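Local coordinates for protein CrRbcX-IIa (Chlamydomonas reinhardtii, PDB 5BS1) that acts as a Rubisco-assembly chaperone, a homodimer of helical subunits that probably helps the large subunits of Rubisco to assemble, at residues Met1-Asp6 and Ala18-Ser23; Ser23-Val28 and Ala92-Phe97; Val32-Leu37 and Asp54-Leu59; Glu70-Val75 and Arg85-Arg90. One frame throughout, in Å; residues are numbered along the deposited sequence. Where two conformers were deposited one is given.

Contact 1: Met1-Asp6 and Ala18-Ser23; sequences MHIPAD and AVALRS
A20, on the long first helix 13-38, receives the N-terminal strap of the chain, a loop with a single 3-10 turn at I3-A5. Three side chains converge on the alanine. D6 comes closest: its OD2 lies 3.0 Å from A20 CA and 3.3 Å from A20 CB, so the carboxylate presses tightly on the helix without bonding to it. A20 N is near the same oxygen, but the angle is too poor for a hydrogen bond. I3 lays the CG1 arm of its branched side chain against the alanine methyl, CG1 to A20 CB 3.8 Å. From the chain end, the selenomethionine M1 runs out fully extended, CG anti to its backbone N (chi1 179°), and carries its CE over the helix. That methyl lies 4.1 Å from A20 CB. A small side chain at A20 thus lets the loop come close, with the CA atoms of I3 and A20 5.9 Å apart. Behind this first shell, D6 N donates to I3 O at 3.0 Å, closing the turn between two of the three touching residues; the CB of D6 points toward the helix. P4 O accepts a hydrogen bond from K16 NZ, tying the strap to the start of the same helix. P4 packs on F27 of the second subunit, while on the helix L21 touches T102 of that subunit. L21 also meets the chain end, crossing M1 obliquely, with its CD2 3.8 Å from M1 CE.

Contact 2: Ser23-Val28 and Ala92-Phe97; sequences SLFTFV and AYLDEF
An aromatic cluster of F25, Y93 and F97 joins the middle of helix 13-38 to the C-terminal end of helix 80-96, where the two short segments cross at 105° with their axes 10.5 Å apart. F25 is the centre. Y93 turns its ring edge toward the face of F25 in an offset edge-to-face pair, the planes at 73° and F25 CD1 only 3.5 Å from Y93 CE1. F25 in turn offers its own edge to F97: the planes meet at 60°, and F25 CE1 stands 3.7 Å above the F97 plane, over the ring centre. The phenyl group is further hemmed in by L94, whose CD2 methyl approaches to 3.6 Å from F25 CD2. One turn along the first helix, V28 adds a CH-pi contact. Its CG1, anti to the backbone N, sits 3.9 Å from the Y93 centroid and almost on the ring normal. Y93 is therefore held at an edge by F25 and on a face by V28. No hydrogen bond crosses the contact; interlocked rings and methyls make it. Beyond F97 the cluster continues edge-to-face into W99, at the start of helix 99-121; W99 NE1 also donates a hydrogen bond to L94 O. P13 of the second subunit packs on V28 and Y93, and T110 of that subunit on L94, while T26 faces helix 69-78.

Contact 3: Val32-Leu37 and Asp54-Leu59; sequences VVLEQL and DLMDFL
F58 O, near the end of helix 46-59, is gripped by two hydrogen bonds, one from T61 OG1 in the following loop and one from W71 NE1 on helix 69-78. The carboxylate of D54 is shared out in a similar way, OD1 to Q50 NE2 and OD2 to N79 ND2. These polar groups lie off the interface, which is itself apolar: helix 32-37 and helix 54-59 run roughly antiparallel, their short axes at 147° and 10.5 Å apart. L55 points its CD2 methyl into the opposing backbone, 3.5 Å from L34 N and 3.8 Å from L34 CB. V33 CG1 closes on the same methyl at 3.8 Å, the V33 and L55 side chains crossing at about a right angle, and L37 CD1 stands a little farther off at 4.2 Å. L34 reaches toward M56 and L59. With CG anti to its backbone N (chi1 -170°), its two branches split: CD1 meets SE of the selenomethionine M56 at 3.9 Å, where the bent M56 chain crosses L34 at about a right angle, and CD2 meets L59 CD1 at 3.7 Å. An alanine at L34 would lose both branch tips and would probably loosen the M56 and L59 side of the interface, leaving L55 as the main link. The pair rests on other helices. V33 packs on R85, L86 and V89 of helix 80-96, and F58, on the far side of its own helix, packs on A74, V75 and K78 of helix 69-78.

Contact 4: Glu70-Val75 and Arg85-Arg90; sequences EWMAAV and RLMEVR
M72, a selenomethionine, leaves helix 69-78 with CB pointing toward helix 80-96 and CG anti to the backbone N. CG meets M87 CG at 4.0 Å. The chain then bends twice, at chi2 66° and chi3 76°, bringing SE to 3.8 Å from L86 CB and CE to the same distance from that carbon. The methyl ends over one face of the R90 guanidinium, 3.6 Å above its plane and offset toward the rim, the two side chains meeting tip to tip. L86 CD1 touches both W71 CH2 and V75 CG1, each at 4.0 Å. These side chains fill the antiparallel hairpin of helices 69-78 and 80-96, whose short axes lie at 145° and 11.2 Å apart. R90 reaches the methyl from a crowded first torsion, CG between the backbone N and the carbonyl carbon, and then runs straight to NE. Its guanidinium is also well bonded: NH2 makes a salt bridge to D69 OD1 and a hydrogen bond to N114 OD1 of the second subunit, and NH1 donates to T26 OG1. A leucine at R90 would remove these polar links and would probably weaken both the hairpin and the dimer contact. The chemistry is thus a buried cation covered on one face by the methyl of M72; the closeness of the R22 and R90 guanidinium groups is probably offset by D69, which salt-bridges both.

How the contacts relate
All four contacts belong to one helical bundle, with helix 13-38 as its spine. Contacts 1, 2 and 3 succeed one another along that helix, contacts 1 and 2 sharing S23, and the centres of contacts 1 and 3 lie about 22 Å apart. Contact 2 brings helix 80-96 back to the spine after a long excursion; within that excursion contact 3 and then contact 4 close in series. Contact 4 lies about 11 Å, centre to centre, from both contacts 2 and 3, and Q36 OE1 bonds R85 NH2 between contacts 3 and 4. Contacts 1, 2 and 4 also touch the second subunit, so the bundle and the dimer interface are built together.

Contact 1: Met1-Asp6 and Ala18-Ser23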
# COMPACT_ATOMS: atom_id res chain seq x y z
N MSE A 1 5.33 3.15 -2.73
CA MSE A 1 4.17 2.26 -2.61
C MSE A 1 3.01 3.00 -3.18
O MSE A 1 2.40 3.85 -2.52
CB MSE A 1 4.02 1.84 -1.15
CG MSE A 1 2.83 0.92 -0.90
SE MSE A 1 2.93 0.43 1.01
CE MSE A 1 1.61 -0.99 1.10
N HIS A 2 2.72 2.72 -4.44
CA HIS A 2 1.60 3.32 -5.12
C HIS A 2 0.66 2.19 -5.51
O HIS A 2 0.85 1.50 -6.52
CB HIS A 2 2.07 4.15 -6.33
CG HIS A 2 0.95 4.78 -7.09
ND1 HIS A 2 0.75 4.60 -8.45
CD2 HIS A 2 -0.04 5.60 -6.68
CE1 HIS A 2 -0.31 5.29 -8.83
NE2 HIS A 2 -0.81 5.90 -7.78
N ILE A 3 -0.37 1.97 -4.69
CA ILE A 3 -1.17 0.78 -4.83
C ILE A 3 -1.90 0.68 -6.17
O ILE A 3 -1.96 -0.40 -6.76
CB ILE A 3 -2.11 0.59 -3.62
CG1 ILE A 3 -1.29 0.48 -2.32
CG2 ILE A 3 -3.00 -0.64 -3.82
CD1 ILE A 3 -2.16 0.49 -1.08
N PRO A 4 -2.43 1.80 -6.71
CA PRO A 4 -3.13 1.61 -8.01
C PRO A 4 -2.29 1.02 -9.16
O PRO A 4 -2.90 0.49 -10.08
CB PRO A 4 -3.58 3.02 -8.37
CG PRO A 4 -3.71 3.73 -7.06
CD PRO A 4 -2.72 3.11 -6.11
N ALA A 5 -0.96 1.13 -9.10
CA ALA A 5 -0.06 0.59 -10.10
C ALA A 5 0.41 -0.84 -9.84
O ALA A 5 1.12 -1.41 -10.67
CB ALA A 5 1.17 1.49 -10.23
N ASP A 6 0.10 -1.39 -8.67
CA ASP A 6 0.46 -2.75 -8.31
C ASP A 6 -0.49 -3.80 -8.89
O ASP A 6 -1.57 -3.49 -9.40
CB ASP A 6 0.63 -2.91 -6.77
CG ASP A 6 2.07 -2.56 -6.32
OD1 ASP A 6 2.77 -1.77 -6.98
OD2 ASP A 6 2.53 -3.11 -5.32
N ALA A 18 -3.12 -5.93 -1.49
CA ALA A 18 -2.47 -7.18 -1.00
C ALA A 18 -1.11 -7.36 -1.64
O ALA A 18 -0.13 -7.65 -0.96
CB ALA A 18 -3.38 -8.38 -1.27
N VAL A 19 -1.02 -7.16 -2.95
CA VAL A 19 0.27 -7.32 -3.66
C VAL A 19 1.27 -6.24 -3.24
O VAL A 19 2.45 -6.51 -3.03
CB VAL A 19 0.05 -7.38 -5.18
CG1 VAL A 19 1.37 -7.44 -5.90
CG2 VAL A 19 -0.80 -8.60 -5.49
N ALA A 20 0.79 -5.02 -3.07
CA ALA A 20 1.63 -3.93 -2.58
C ALA A 20 2.16 -4.25 -1.18
O ALA A 20 3.33 -4.01 -0.88
CB ALA A 20 0.84 -2.64 -2.55
N LEU A 21 1.30 -4.79 -0.33
CA LEU A 21 1.72 -5.19 1.03
C LEU A 21 2.77 -6.29 0.96
O LEU A 21 3.76 -6.26 1.70
CB LEU A 21 0.55 -5.66 1.90
CG LEU A 21 -0.39 -4.56 2.39
CD1 LEU A 21 -1.63 -5.19 2.95
CD2 LEU A 21 0.28 -3.65 3.40
N ARG A 22 2.60 -7.24 0.05
CA ARG A 22 3.58 -8.31 -0.10
C ARG A 22 4.94 -7.74 -0.42
O ARG A 22 5.96 -8.21 0.11
CB ARG A 22 3.11 -9.32 -1.17
CG ARG A 22 1.93 -10.19 -0.69
CD ARG A 22 1.82 -11.52 -1.40
NE ARG A 22 3.10 -12.17 -1.24
CZ ARG A 22 3.92 -12.59 -2.20
NH1 ARG A 22 5.15 -12.96 -1.84
NH2 ARG A 22 3.52 -12.70 -3.47
N SER A 23 4.99 -6.77 -1.32
CA SER A 23 6.27 -6.11 -1.66
C SER A 23 6.83 -5.37 -0.47
O SER A 23 8.03 -5.42 -0.16
CB SER A 23 6.15 -5.14 -2.83
OG SER A 23 5.94 -5.83 -4.04

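Contact 2: Ser23-Val28 and Ala92-Phe97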
# COMPACT_ATOMS: atom_id res chain seq x y z
N SER A 23 4.99 -6.77 -1.32
CA SER A 23 6.27 -6.11 -1.66
C SER A 23 6.83 -5.37 -0.47
O SER A 23 8.03 -5.42 -0.16
CB SER A 23 6.15 -5.14 -2.83
OG SER A 23 5.94 -5.83 -4.04
N LEU A 24 5.96 -4.66 0.25
CA LEU A 24 6.38 -3.99 1.49
C LEU A 24 7.00 -4.97 2.49
O LEU A 24 8.05 -4.71 3.08
CB LEU A 24 5.20 -3.24 2.12
CG LEU A 24 5.48 -2.57 3.46
CD1 LEU A 24 6.53 -1.48 3.33
CD2 LEU A 24 4.22 -2.04 4.11
N PHE A 25 6.37 -6.12 2.68
CA PHE A 25 6.83 -7.11 3.63
C PHE A 25 8.17 -7.69 3.22
O PHE A 25 9.03 -7.96 4.06
CB PHE A 25 5.79 -8.21 3.85
CG PHE A 25 4.43 -7.72 4.37
CD1 PHE A 25 4.27 -6.49 5.01
CD2 PHE A 25 3.35 -8.56 4.28
CE1 PHE A 25 3.01 -6.08 5.48
CE2 PHE A 25 2.10 -8.15 4.73
CZ PHE A 25 1.94 -6.93 5.35
N THR A 26 8.37 -7.86 1.92
CA THR A 26 9.65 -8.32 1.42
C THR A 26 10.74 -7.32 1.74
O THR A 26 11.83 -7.70 2.17
CB THR A 26 9.58 -8.60 -0.10
OG1 THR A 26 8.54 -9.58 -0.34
CG2 THR A 26 10.90 -9.13 -0.63
N PHE A 27 10.45 -6.04 1.54
CA PHE A 27 11.39 -4.94 1.84
C PHE A 27 11.67 -4.85 3.33
O PHE A 27 12.83 -4.70 3.75
CB PHE A 27 10.79 -3.63 1.32
CG PHE A 27 11.62 -2.42 1.64
CD1 PHE A 27 12.66 -2.07 0.82
CD2 PHE A 27 11.35 -1.66 2.77
CE1 PHE A 27 13.43 -0.94 1.12
CE2 PHE A 27 12.10 -0.54 3.07
CZ PHE A 27 13.14 -0.19 2.24
N VAL A 28 10.62 -4.96 4.14
CA VAL A 28 10.79 -4.99 5.59
C VAL A 28 11.72 -6.12 6.01
O VAL A 28 12.63 -5.92 6.83
CB VAL A 28 9.43 -5.09 6.33
CG1 VAL A 28 9.63 -5.44 7.80
CG2 VAL A 28 8.69 -3.78 6.20
N ALA A 92 7.03 -14.66 8.56
CA ALA A 92 6.84 -14.40 9.98
C ALA A 92 6.21 -13.03 10.20
O ALA A 92 5.36 -12.86 11.07
CB ALA A 92 8.14 -14.51 10.75
N TYR A 93 6.55 -12.08 9.34
CA TYR A 93 6.11 -10.69 9.49
C TYR A 93 4.60 -10.58 9.31
O TYR A 93 3.99 -9.68 9.86
CB TYR A 93 6.87 -9.73 8.55
CG TYR A 93 6.59 -8.30 8.85
CD1 TYR A 93 5.89 -7.50 7.97
CD2 TYR A 93 6.99 -7.76 10.06
CE1 TYR A 93 5.64 -6.18 8.24
CE2 TYR A 93 6.71 -6.44 10.37
CZ TYR A 93 6.02 -5.66 9.47
OH TYR A 93 5.71 -4.35 9.81
N LEU A 94 4.00 -11.52 8.60
CA LEU A 94 2.55 -11.54 8.45
C LEU A 94 1.82 -11.51 9.77
O LEU A 94 0.73 -10.92 9.87
CB LEU A 94 2.08 -12.77 7.66
CG LEU A 94 2.60 -12.89 6.24
CD1 LEU A 94 2.27 -14.26 5.67
CD2 LEU A 94 2.03 -11.76 5.41
N ASP A 95 2.38 -12.16 10.78
CA ASP A 95 1.73 -12.23 12.07
C ASP A 95 2.19 -11.12 13.04
O ASP A 95 1.55 -10.93 14.05
CB ASP A 95 1.97 -13.59 12.68
CG ASP A 95 1.25 -14.69 11.92
OD1 ASP A 95 0.22 -14.43 11.30
OD2 ASP A 95 1.76 -15.81 11.97
N GLU A 96 3.24 -10.40 12.68
CA GLU A 96 3.74 -9.24 13.45
C GLU A 96 3.02 -7.96 13.05
O GLU A 96 2.75 -7.09 13.88
CB GLU A 96 5.24 -9.07 13.21
CG GLU A 96 6.04 -10.30 13.62
CD GLU A 96 7.45 -10.30 13.05
OE1 GLU A 96 8.07 -9.21 12.94
OE2 GLU A 96 7.92 -11.40 12.69
N PHE A 97 2.71 -7.86 11.76
CA PHE A 97 2.13 -6.63 11.20
C PHE A 97 0.78 -6.36 11.85
O PHE A 97 -0.05 -7.26 12.02
CB PHE A 97 1.95 -6.80 9.69
CG PHE A 97 1.47 -5.58 8.95
CD1 PHE A 97 2.31 -4.49 8.75
CD2 PHE A 97 0.21 -5.53 8.39
CE1 PHE A 97 1.90 -3.40 8.03
CE2 PHE A 97 -0.21 -4.44 7.69
CZ PHE A 97 0.63 -3.35 7.52

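Contact 3: Val32-Leu37 and Asp54-Leu59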
# COMPACT_ATOMS: atom_id res chain seq x y z
N VAL A 32 15.32 -6.03 7.98
CA VAL A 32 15.52 -6.81 9.20
C VAL A 32 16.76 -7.67 9.10
O VAL A 32 17.60 -7.67 10.00
CB VAL A 32 14.28 -7.69 9.53
CG1 VAL A 32 14.59 -8.77 10.57
CG2 VAL A 32 13.13 -6.83 10.00
N VAL A 33 16.88 -8.39 8.00
CA VAL A 33 17.99 -9.30 7.81
C VAL A 33 19.29 -8.51 7.68
O VAL A 33 20.30 -8.93 8.21
CB VAL A 33 17.72 -10.25 6.62
CG1 VAL A 33 18.96 -11.06 6.23
CG2 VAL A 33 16.58 -11.20 6.98
N LEU A 34 19.28 -7.40 6.96
CA LEU A 34 20.52 -6.62 6.83
C LEU A 34 21.02 -6.18 8.20
O LEU A 34 22.23 -6.25 8.47
CB LEU A 34 20.33 -5.40 5.94
CG LEU A 34 21.59 -4.63 5.53
CD1 LEU A 34 22.56 -5.49 4.74
CD2 LEU A 34 21.18 -3.43 4.69
N GLU A 35 20.13 -5.74 9.07
CA GLU A 35 20.50 -5.28 10.40
C GLU A 35 21.09 -6.43 11.20
O GLU A 35 22.09 -6.27 11.92
CB GLU A 35 19.28 -4.69 11.11
CG GLU A 35 19.52 -4.13 12.51
CD GLU A 35 18.28 -3.44 13.09
OE1 GLU A 35 17.51 -4.08 13.83
OE2 GLU A 35 18.05 -2.25 12.81
N GLN A 36 20.47 -7.59 11.07
CA GLN A 36 20.93 -8.79 11.77
C GLN A 36 22.31 -9.21 11.33
O GLN A 36 23.09 -9.70 12.15
CB GLN A 36 19.92 -9.91 11.59
CG GLN A 36 18.66 -9.65 12.40
CD GLN A 36 17.56 -10.67 12.14
OE1 GLN A 36 17.62 -11.44 11.19
NE2 GLN A 36 16.54 -10.66 12.99
N LEU A 37 22.62 -9.04 10.05
CA LEU A 37 23.90 -9.46 9.50
C LEU A 37 25.04 -8.55 9.90
O LEU A 37 26.20 -8.93 9.77
CB LEU A 37 23.84 -9.56 7.97
CG LEU A 37 23.00 -10.72 7.45
CD1 LEU A 37 22.75 -10.60 5.96
CD2 LEU A 37 23.67 -12.05 7.75
N ASP A 54 25.90 -9.92 -0.47
CA ASP A 54 24.88 -10.15 -1.51
C ASP A 54 23.63 -9.31 -1.22
O ASP A 54 23.04 -8.74 -2.13
CB ASP A 54 24.50 -11.63 -1.57
CG ASP A 54 25.60 -12.52 -2.13
OD1 ASP A 54 26.51 -12.02 -2.81
OD2 ASP A 54 25.60 -13.74 -1.86
N LEU A 55 23.25 -9.21 0.04
CA LEU A 55 22.06 -8.45 0.40
C LEU A 55 22.27 -6.98 0.11
O LEU A 55 21.36 -6.34 -0.43
CB LEU A 55 21.65 -8.66 1.85
CG LEU A 55 20.31 -8.05 2.26
CD1 LEU A 55 19.15 -8.44 1.33
CD2 LEU A 55 19.97 -8.44 3.67
N MSE A 56 23.48 -6.48 0.38
CA MSE A 56 23.80 -5.09 0.04
C MSE A 56 23.61 -4.90 -1.48
O MSE A 56 23.04 -3.90 -1.89
CB MSE A 56 25.23 -4.76 0.48
CG MSE A 56 25.50 -4.62 1.98
SE MSE A 56 24.78 -3.00 2.79
CE MSE A 56 26.27 -1.83 2.19
N ASP A 57 24.10 -5.83 -2.31
CA ASP A 57 23.93 -5.75 -3.78
C ASP A 57 22.46 -5.72 -4.17
O ASP A 57 22.05 -4.86 -4.95
CB ASP A 57 24.56 -6.94 -4.49
CG ASP A 57 26.06 -6.86 -4.58
OD1 ASP A 57 26.61 -5.75 -4.44
OD2 ASP A 57 26.69 -7.91 -4.81
N PHE A 58 21.68 -6.65 -3.63
CA PHE A 58 20.29 -6.80 -4.05
C PHE A 58 19.40 -5.68 -3.57
O PHE A 58 18.44 -5.34 -4.25
CB PHE A 58 19.72 -8.16 -3.65
CG PHE A 58 20.10 -9.25 -4.59
CD1 PHE A 58 19.55 -9.30 -5.86
CD2 PHE A 58 21.03 -10.21 -4.23
CE1 PHE A 58 19.93 -10.28 -6.75
CE2 PHE A 58 21.40 -11.20 -5.12
CZ PHE A 58 20.85 -11.24 -6.38
N LEU A 59 19.73 -5.06 -2.44
CA LEU A 59 19.03 -3.85 -2.04
C LEU A 59 19.29 -2.66 -2.95
O LEU A 59 18.53 -1.69 -2.95
CB LEU A 59 19.32 -3.50 -0.60
CG LEU A 59 18.58 -4.43 0.36
CD1 LEU A 59 19.05 -4.17 1.77
CD2 LEU A 59 17.07 -4.26 0.25

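Contact 4: Glu70-Val75 and Arg85-Arg90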
# COMPACT_ATOMS: atom_id res chain seq x y z
N GLU A 70 9.90 -11.83 -8.01
CA GLU A 70 10.96 -11.78 -9.04
C GLU A 70 12.31 -11.45 -8.39
O GLU A 70 13.33 -12.10 -8.68
CB GLU A 70 10.62 -10.74 -10.11
CG GLU A 70 11.61 -10.72 -11.27
CD GLU A 70 11.29 -9.72 -12.37
OE1 GLU A 70 10.73 -8.64 -12.09
OE2 GLU A 70 11.65 -10.02 -13.51
N TRP A 71 12.28 -10.46 -7.52
CA TRP A 71 13.45 -10.10 -6.70
C TRP A 71 13.94 -11.30 -5.88
O TRP A 71 15.12 -11.61 -5.85
CB TRP A 71 13.11 -8.91 -5.83
CG TRP A 71 14.25 -8.33 -5.03
CD1 TRP A 71 15.12 -7.36 -5.43
CD2 TRP A 71 14.57 -8.61 -3.67
NE1 TRP A 71 16.03 -7.07 -4.42
CE2 TRP A 71 15.69 -7.81 -3.32
CE3 TRP A 71 14.05 -9.48 -2.71
CZ2 TRP A 71 16.27 -7.84 -2.07
CZ3 TRP A 71 14.62 -9.50 -1.45
CH2 TRP A 71 15.71 -8.70 -1.14
N MSE A 72 13.01 -11.99 -5.23
CA MSE A 72 13.38 -13.10 -4.37
C MSE A 72 13.99 -14.23 -5.18
O MSE A 72 14.91 -14.87 -4.73
CB MSE A 72 12.15 -13.57 -3.58
CG MSE A 72 12.54 -14.59 -2.50
SE MSE A 72 13.65 -13.80 -1.11
CE MSE A 72 12.19 -12.85 -0.25
N ALA A 73 13.46 -14.50 -6.37
CA ALA A 73 14.00 -15.56 -7.21
C ALA A 73 15.43 -15.23 -7.62
O ALA A 73 16.26 -16.11 -7.65
CB ALA A 73 13.13 -15.71 -8.44
N ALA A 74 15.67 -13.96 -7.88
CA ALA A 74 17.03 -13.47 -8.20
C ALA A 74 17.98 -13.65 -7.03
O ALA A 74 19.12 -14.08 -7.20
CB ALA A 74 16.99 -12.03 -8.65
N VAL A 75 17.53 -13.31 -5.83
CA VAL A 75 18.33 -13.54 -4.65
C VAL A 75 18.65 -15.04 -4.50
O VAL A 75 19.78 -15.41 -4.24
CB VAL A 75 17.67 -13.01 -3.36
CG1 VAL A 75 18.51 -13.32 -2.15
CG2 VAL A 75 17.43 -11.51 -3.43
N ARG A 85 16.30 -17.26 4.38
CA ARG A 85 16.13 -16.40 5.52
C ARG A 85 15.15 -15.24 5.26
O ARG A 85 14.31 -14.95 6.10
CB ARG A 85 17.48 -15.84 5.98
CG ARG A 85 17.40 -14.92 7.17
CD ARG A 85 16.88 -15.60 8.41
NE ARG A 85 16.85 -14.67 9.54
CZ ARG A 85 16.00 -14.72 10.55
NH1 ARG A 85 15.10 -15.71 10.62
NH2 ARG A 85 16.01 -13.80 11.49
N LEU A 86 15.28 -14.61 4.10
CA LEU A 86 14.39 -13.50 3.74
C LEU A 86 12.95 -14.01 3.64
O LEU A 86 12.04 -13.32 4.06
CB LEU A 86 14.83 -12.90 2.42
CG LEU A 86 16.13 -12.10 2.45
CD1 LEU A 86 16.64 -11.88 1.04
CD2 LEU A 86 15.94 -10.78 3.19
N MSE A 87 12.78 -15.20 3.06
CA MSE A 87 11.44 -15.83 2.95
C MSE A 87 10.84 -16.10 4.31
O MSE A 87 9.68 -15.83 4.53
CB MSE A 87 11.54 -17.12 2.14
CG MSE A 87 11.56 -16.71 0.69
SE MSE A 87 11.38 -18.15 -0.64
CE MSE A 87 13.24 -18.47 -0.28
N GLU A 88 11.64 -16.63 5.23
CA GLU A 88 11.20 -16.93 6.58
C GLU A 88 10.71 -15.63 7.26
O GLU A 88 9.67 -15.61 7.91
CB GLU A 88 12.36 -17.58 7.37
CG GLU A 88 12.20 -17.75 8.87
CD GLU A 88 13.39 -18.49 9.51
OE1 GLU A 88 14.58 -18.20 9.18
OE2 GLU A 88 13.15 -19.39 10.34
N VAL A 89 11.53 -14.59 7.16
CA VAL A 89 11.25 -13.34 7.85
C VAL A 89 9.98 -12.68 7.28
O VAL A 89 9.14 -12.18 8.04
CB VAL A 89 12.48 -12.41 7.86
CG1 VAL A 89 12.15 -11.03 8.40
CG2 VAL A 89 13.60 -13.03 8.69
N ARG A 90 9.84 -12.64 5.97
CA ARG A 90 8.67 -11.98 5.39
C ARG A 90 7.38 -12.75 5.70
O ARG A 90 6.32 -12.14 5.84
CB ARG A 90 8.82 -11.70 3.89
CG ARG A 90 8.62 -12.90 2.98
CD ARG A 90 8.82 -12.52 1.53
NE ARG A 90 8.61 -13.65 0.64
CZ ARG A 90 8.47 -13.56 -0.69
NH1 ARG A 90 8.53 -12.40 -1.30
NH2 ARG A 90 8.31 -14.66 -1.42